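Local coordinates for protein imidazoleglycerol-phosphate dehydratase (Pyrococcus furiosus, PDB 5DNL) that catalyses the dehydration of imidazoleglycerol phosphate to imidazoleacetol phosphate, the sixth step of histidine biosynthesis, in an active site built around manganese ions, at residues Asp28-Ala33 / Ala150-Leu155; Glu112-Ser117 / Asn143-Val148. One frame throughout, in Å; residues are numbered along the deposited sequence.

Interaction 1 (Asp28-Ala33 / Ala150-Leu155). With MN (manganese (II) ion), chain E; 5DL ([(2S)-2-hydroxy-3-(1H-1,2,4-triazol-1-yl)propyl]phosphonic acid), chain F.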
loop_
_atom_site.group_PDB
_atom_site.type_symbol
_atom_site.label_atom_id
_atom_site.label_comp_id
_atom_site.label_asym_id
_atom_site.label_seq_id
_atom_site.Cartn_x
_atom_site.Cartn_y
_atom_site.Cartn_z
ATOM N N ASP A 28 20.274 22.274 -38.278
ATOM C CA ASP A 28 20.900 22.021 -39.588
ATOM C C ASP A 28 21.129 20.526 -39.794
ATOM O O ASP A 28 20.850 20.013 -40.870
ATOM C CB ASP A 28 22.251 22.742 -39.746
ATOM C CG ASP A 28 22.138 24.248 -39.875
ATOM O OD1 ASP A 28 21.038 24.781 -40.090
ATOM O OD2 ASP A 28 23.217 24.888 -39.756
ATOM N N HIS A 29 21.610 19.847 -38.761
ATOM C CA HIS A 29 21.849 18.397 -38.806
ATOM C C HIS A 29 20.530 17.637 -38.972
ATOM O O HIS A 29 20.433 16.744 -39.788
ATOM C CB HIS A 29 22.613 17.946 -37.559
ATOM C CG HIS A 29 22.937 16.490 -37.524
ATOM N ND1 HIS A 29 23.412 15.796 -38.619
ATOM C CD2 HIS A 29 22.917 15.608 -36.502
ATOM C CE1 HIS A 29 23.617 14.535 -38.280
ATOM N NE2 HIS A 29 23.356 14.405 -36.995
ATOM N N MET A 30 19.513 18.005 -38.202
ATOM C CA MET A 30 18.223 17.330 -38.278
ATOM C C MET A 30 17.577 17.505 -39.647
ATOM O O MET A 30 17.022 16.558 -40.186
ATOM C CB MET A 30 17.279 17.840 -37.188
ATOM C CG MET A 30 17.664 17.478 -35.757
ATOM S SD MET A 30 17.989 15.740 -35.441
ATOM C CE MET A 30 19.764 15.725 -35.609
ATOM N N LEU A 31 17.661 18.714 -40.198
ATOM C CA LEU A 31 17.101 18.977 -41.525
ATOM C C LEU A 31 17.895 18.295 -42.619
ATOM O O LEU A 31 17.320 17.887 -43.624
ATOM C CB LEU A 31 16.990 20.466 -41.812
ATOM C CG LEU A 31 16.021 21.249 -40.929
ATOM C CD1 LEU A 31 16.221 22.737 -41.150
ATOM C CD2 LEU A 31 14.574 20.844 -41.204
ATOM N N THR A 32 19.204 18.188 -42.443
ATOM C CA THR A 32 20.039 17.430 -43.388
ATOM C C THR A 32 19.590 15.976 -43.422
ATOM O O THR A 32 19.403 15.392 -44.496
ATOM C CB THR A 32 21.524 17.578 -43.038
ATOM O OG1 THR A 32 21.895 18.955 -43.157
ATOM C CG2 THR A 32 22.412 16.754 -43.964
ATOM N N ALA A 33 19.332 15.403 -42.245
ATOM C CA ALA A 33 18.788 14.044 -42.147
ATOM C C ALA A 33 17.422 13.966 -42.831
ATOM O O ALA A 33 17.180 13.103 -43.655
ATOM C CB ALA A 33 18.677 13.628 -40.685
ATOM N N ALA A 150 16.523 9.895 -35.166
ATOM C CA ALA A 150 15.687 8.844 -35.737
ATOM C C ALA A 150 14.311 9.378 -36.158
ATOM O O ALA A 150 13.788 9.007 -37.201
ATOM C CB ALA A 150 15.542 7.677 -34.775
ATOM N N ALA A 151 13.730 10.266 -35.352
ATOM C CA ALA A 151 12.468 10.903 -35.725
ATOM C C ALA A 151 12.573 11.705 -37.020
ATOM O O ALA A 151 11.696 11.615 -37.867
ATOM C CB ALA A 151 11.974 11.783 -34.591
ATOM N N PHE A 152 13.636 12.488 -37.174
ATOM C CA PHE A 152 13.828 13.267 -38.410
ATOM C C PHE A 152 14.094 12.369 -39.628
ATOM O O PHE A 152 13.530 12.614 -40.714
ATOM C CB PHE A 152 14.924 14.323 -38.266
ATOM C CG PHE A 152 14.456 15.594 -37.628
ATOM C CD1 PHE A 152 14.437 15.758 -36.252
ATOM C CD2 PHE A 152 14.030 16.648 -38.418
ATOM C CE1 PHE A 152 14.019 16.956 -35.673
ATOM C CE2 PHE A 152 13.590 17.853 -37.857
ATOM C CZ PHE A 152 13.593 18.012 -36.472
ATOM N N LYS A 153 14.911 11.335 -39.459
ATOM C CA LYS A 153 15.121 10.363 -40.551
ATOM C C LYS A 153 13.786 9.731 -40.938
ATOM O O LYS A 153 13.464 9.569 -42.125
ATOM C CB LYS A 153 16.088 9.258 -40.128
ATOM C CG LYS A 153 17.538 9.651 -39.928
ATOM C CD LYS A 153 18.387 8.407 -39.721
ATOM C CE LYS A 153 19.882 8.703 -39.633
ATOM N NZ LYS A 153 20.635 7.418 -39.677
ATOM N N GLY A 154 13.005 9.365 -39.922
ATOM C CA GLY A 154 11.718 8.764 -40.122
ATOM C C GLY A 154 10.712 9.648 -40.812
ATOM O O GLY A 154 9.952 9.174 -41.645
ATOM N N LEU A 155 10.656 10.914 -40.420
ATOM C CA LEU A 155 9.820 11.879 -41.139
ATOM C C LEU A 155 10.196 11.944 -42.612
ATOM O O LEU A 155 9.316 11.973 -43.472
ATOM C CB LEU A 155 9.910 13.253 -40.499
ATOM C CG LEU A 155 9.097 13.407 -39.214
ATOM C CD1 LEU A 155 9.559 14.650 -38.476
ATOM C CD2 LEU A 155 7.611 13.475 -39.498
HETATM MN MN MN E . 23.835 12.725 -35.635
HETATM N N1 5DL F . 24.355 10.815 -34.589
HETATM C C3 5DL F . 24.888 8.636 -34.431
HETATM N N2 5DL F . 24.421 9.603 -35.230
HETATM C C8 5DL F . 24.337 9.771 -39.058
HETATM C C7 5DL F . 24.821 10.141 -37.655
HETATM C C6 5DL F . 24.022 9.372 -36.614
HETATM C C5 5DL F . 24.811 10.526 -33.365
HETATM O O10 5DL F . 25.769 7.505 -39.072
HETATM P P9 5DL F . 24.436 8.015 -39.504
HETATM O O11 5DL F . 24.206 7.944 -40.995
HETATM O O12 5DL F . 23.312 7.263 -38.806
HETATM O O13 5DL F . 24.679 11.548 -37.411
HETATM N N4 5DL F . 25.145 9.223 -33.224
#
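Helix-to-helix packing beneath a manganese active site brings Met30 of helix 25-38 against Phe152 of helix 144-162, in the helical layer between the two sheets of this fold. Met30 stands on the Phe152 ring in a CH-pi contact, its CB 3.4 Å from the ring centroid and only 3° off the normal, with the two side chains crossing at about a right angle. The bend of the methionine chain at chi2 (-52°) brings SD to an oblique Met-aromatic position 4.4 Å from the same centroid. On the same side of the ring, the backbone O of Met30 lies 3.5 Å from CD2 of Phe152. One turn on along helix 25-38, Ala33 CB rests against Lys153 CG at 4.2 Å, a small methyl meeting the root of a long chain.

From this apolar seam the polar ends lead outward to the inhibitor. His29, whose chi1 of -179° sets CG opposite the amide N, sends NE2 to manganese at 2.2 Å, and the inhibitor hydroxyl O13 binds the same ion while lying at the edge of the imidazole, in its plane. Glu149 and His145 of the same chain, His53 of a third subunit and triazole N1 complete six ligands. Lys153, extended beyond CG, hydrogen-bonds through NZ to phosphonate O12 at 2.8 Å. Ser171, Lys173, Arg76 and Arg98 of a second subunit bind the inhibitor as well.

The principle illustrated is a division of labour along two packed helices. Met30 and Phe152 pack, while the adjoining His29 and Lys153 reach metal and anion, Lys153 serving both roles; its ammonium group probably offsets part of the phosphonate charge, and the manganese would probably polarise the hydroxyl it binds.

Interaction 2 (Glu112-Ser117 / Asn143-Val148). With MN (manganese (II) ion), chain E; MN (manganese (II) ion), chain D; 5DL ([(2S)-2-hydroxy-3-(1H-1,2,4-triazol-1-yl)propyl]phosphonic acid), chain F.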
loop_
_atom_site.group_PDB
_atom_site.type_symbol
_atom_site.label_atom_id
_atom_site.label_comp_id
_atom_site.label_asym_id
_atom_site.label_seq_id
_atom_site.Cartn_x
_atom_site.Cartn_y
_atom_site.Cartn_z
ATOM N N GLU A 112 22.556 18.553 -24.756
ATOM C CA GLU A 112 22.437 19.990 -25.027
ATOM C C GLU A 112 22.071 20.246 -26.493
ATOM O O GLU A 112 22.675 19.666 -27.394
ATOM C CB GLU A 112 23.734 20.746 -24.771
ATOM C CG GLU A 112 24.395 20.647 -23.409
ATOM C CD GLU A 112 25.842 21.142 -23.429
ATOM O OE1 GLU A 112 26.607 20.818 -24.374
ATOM O OE2 GLU A 112 26.225 21.868 -22.490
ATOM N N GLY A 113 21.078 21.098 -26.719
ATOM C CA GLY A 113 20.633 21.426 -28.064
ATOM C C GLY A 113 19.432 20.628 -28.523
ATOM O O GLY A 113 18.774 21.018 -29.495
ATOM N N PHE A 114 19.164 19.497 -27.850
ATOM C CA PHE A 114 18.063 18.612 -28.178
ATOM C C PHE A 114 17.031 18.792 -27.082
ATOM O O PHE A 114 17.320 18.633 -25.897
ATOM C CB PHE A 114 18.522 17.157 -28.266
ATOM C CG PHE A 114 19.351 16.864 -29.490
ATOM C CD1 PHE A 114 20.732 17.026 -29.480
ATOM C CD2 PHE A 114 18.749 16.420 -30.658
ATOM C CE1 PHE A 114 21.491 16.747 -30.606
ATOM C CE2 PHE A 114 19.498 16.152 -31.789
ATOM C CZ PHE A 114 20.858 16.328 -31.765
ATOM N N ALA A 115 15.844 19.185 -27.478
ATOM C CA ALA A 115 14.769 19.402 -26.528
ATOM C C ALA A 115 13.456 18.932 -27.093
ATOM O O ALA A 115 13.145 19.178 -28.272
ATOM C CB ALA A 115 14.679 20.875 -26.182
ATOM N N VAL A 116 12.656 18.294 -26.248
ATOM C CA VAL A 116 11.329 17.853 -26.641
ATOM C C VAL A 116 10.486 19.057 -27.080
ATOM O O VAL A 116 9.718 18.950 -28.060
ATOM C CB VAL A 116 10.641 17.072 -25.486
ATOM C CG1 VAL A 116 9.193 16.749 -25.827
ATOM C CG2 VAL A 116 11.430 15.796 -25.178
ATOM N N SER A 117 10.582 20.186 -26.380
ATOM C CA SER A 117 9.855 21.412 -26.784
ATOM C C SER A 117 10.078 21.740 -28.253
ATOM O O SER A 117 9.136 21.983 -29.007
ATOM C CB SER A 117 10.277 22.629 -25.945
ATOM O OG SER A 117 9.853 23.880 -26.565
ATOM N N ASN A 143 18.906 7.694 -25.588
ATOM C CA ASN A 143 19.748 8.824 -25.952
ATOM C C ASN A 143 19.001 9.908 -26.739
ATOM O O ASN A 143 18.370 9.628 -27.758
ATOM C CB ASN A 143 20.935 8.338 -26.782
ATOM C CG ASN A 143 21.889 9.442 -27.119
ATOM O OD1 ASN A 143 21.666 10.190 -28.053
ATOM N ND2 ASN A 143 22.953 9.582 -26.330
ATOM N N ALA A 144 19.065 11.152 -26.282
ATOM C CA ALA A 144 18.288 12.237 -26.909
ATOM C C ALA A 144 18.583 12.403 -28.399
ATOM O O ALA A 144 17.680 12.551 -29.191
ATOM C CB ALA A 144 18.546 13.564 -26.204
ATOM N N HIS A 145 19.855 12.416 -28.753
ATOM C CA HIS A 145 20.272 12.651 -30.142
ATOM C C HIS A 145 19.787 11.495 -30.999
ATOM O O HIS A 145 19.253 11.711 -32.098
ATOM C CB HIS A 145 21.800 12.744 -30.166
ATOM C CG HIS A 145 22.421 13.164 -31.461
ATOM N ND1 HIS A 145 23.492 14.025 -31.477
ATOM C CD2 HIS A 145 22.235 12.773 -32.743
ATOM C CE1 HIS A 145 23.908 14.192 -32.722
ATOM N NE2 HIS A 145 23.168 13.440 -33.507
ATOM N N HIS A 146 19.954 10.263 -30.519
ATOM C CA HIS A 146 19.537 9.093 -31.296
ATOM C C HIS A 146 18.013 9.100 -31.515
ATOM O O HIS A 146 17.535 8.819 -32.612
ATOM C CB HIS A 146 19.955 7.799 -30.634
ATOM C CG HIS A 146 21.437 7.632 -30.529
ATOM N ND1 HIS A 146 22.021 6.731 -29.663
ATOM C CD2 HIS A 146 22.454 8.256 -31.172
ATOM C CE1 HIS A 146 23.330 6.786 -29.797
ATOM N NE2 HIS A 146 23.625 7.714 -30.688
ATOM N N ILE A 147 17.264 9.457 -30.476
ATOM C CA ILE A 147 15.799 9.510 -30.554
ATOM C C ILE A 147 15.346 10.591 -31.531
ATOM O O ILE A 147 14.521 10.335 -32.420
ATOM C CB ILE A 147 15.167 9.719 -29.155
ATOM C CG1 ILE A 147 15.393 8.480 -28.293
ATOM C CG2 ILE A 147 13.684 10.023 -29.269
ATOM C CD1 ILE A 147 15.205 8.701 -26.798
ATOM N N VAL A 148 15.866 11.800 -31.362
ATOM C CA VAL A 148 15.416 12.937 -32.173
ATOM C C VAL A 148 15.875 12.745 -33.632
ATOM O O VAL A 148 15.092 12.954 -34.571
ATOM C CB VAL A 148 15.882 14.256 -31.574
ATOM C CG1 VAL A 148 15.560 15.443 -32.476
ATOM C CG2 VAL A 148 15.223 14.477 -30.219
HETATM MN MN MN E . 23.835 12.725 -35.635
HETATM MN MN MN D . 25.789 8.183 -31.303
HETATM N N1 5DL F . 24.355 10.815 -34.589
HETATM C C3 5DL F . 24.888 8.636 -34.431
HETATM N N2 5DL F . 24.421 9.603 -35.230
HETATM C C8 5DL F . 24.337 9.771 -39.058
HETATM C C7 5DL F . 24.821 10.141 -37.655
HETATM C C6 5DL F . 24.022 9.372 -36.614
HETATM C C5 5DL F . 24.811 10.526 -33.365
HETATM O O10 5DL F . 25.769 7.505 -39.072
HETATM P P9 5DL F . 24.436 8.015 -39.504
HETATM O O11 5DL F . 24.206 7.944 -40.995
HETATM O O12 5DL F . 23.312 7.263 -38.806
HETATM O O13 5DL F . 24.679 11.548 -37.411
HETATM N N4 5DL F . 25.145 9.223 -33.224
HETATM O O HOH W 1 25.940 6.423 -32.622
#
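A metal-binding imidazole, that of His145, is sandwiched between a protein ring and the inhibitor: Phe114 CZ sits 3.5 Å above one face, and triazole carbon C5 lies over the opposite face. The setting is the N-terminal turn of helix 144-162, where consecutive histidines each hold a different manganese. The Phe114 and His145 rings meet obliquely, their planes at 34° and centroids 4.6 Å apart. The CA of His145 in turn lies over the centre of the phenyl face, 4.0 Å from its centroid, and Val148 CB closes on CD2 of Phe114 at 3.7 Å.

The two histidines diverge through their first torsions: CG of His145 is anti to the backbone N (chi1 -172°), whereas CG of His146 lies beside it (chi1 -63°). Accordingly, NE2 of His145 reaches one manganese at 2.3 Å and NE2 of His146 the other, also at 2.3 Å, with the triazole bridging the pair through N1 and N4. ND1 of His145 is hydrogen-bonded to Glu111 OE2, which together with the metal at NE2 helps fix the rotation of the ring. An alanine in place of Phe114 would remove the phenyl group and probably leave one face of His145 and the flank of Val148 without their packing partner. His52, Glu56 and Glu121 of a third subunit complete the second metal site along with a water. Asn143 caps the helix, its OD1 taking the backbone N-H of His146 at 3.0 Å on a lone pair in the carbonyl plane.

In the fold
Followed from the N terminus, the chain first lays down helix 25-38, whose residues 28-33 have 116 residues between them and their partner. It passes through strand 42-48, helix 51-69 and strands 77-84, 87-94 and 100-104 to residues 112-117, the approach to helix 116-130. After that helix and strand 133-140, residues 143-148 close interaction 2, a short loop with 25 residues between its segments. Residues 150-155 of the same helix then close interaction 1, so the smaller loop nests within the larger. Met30 joins the two, with SD 3.8 Å from Val148 CG1. Together they tie helix 25-38 and the loop leading into helix 116-130 to helix 144-162, beside a shared manganese and inhibitor.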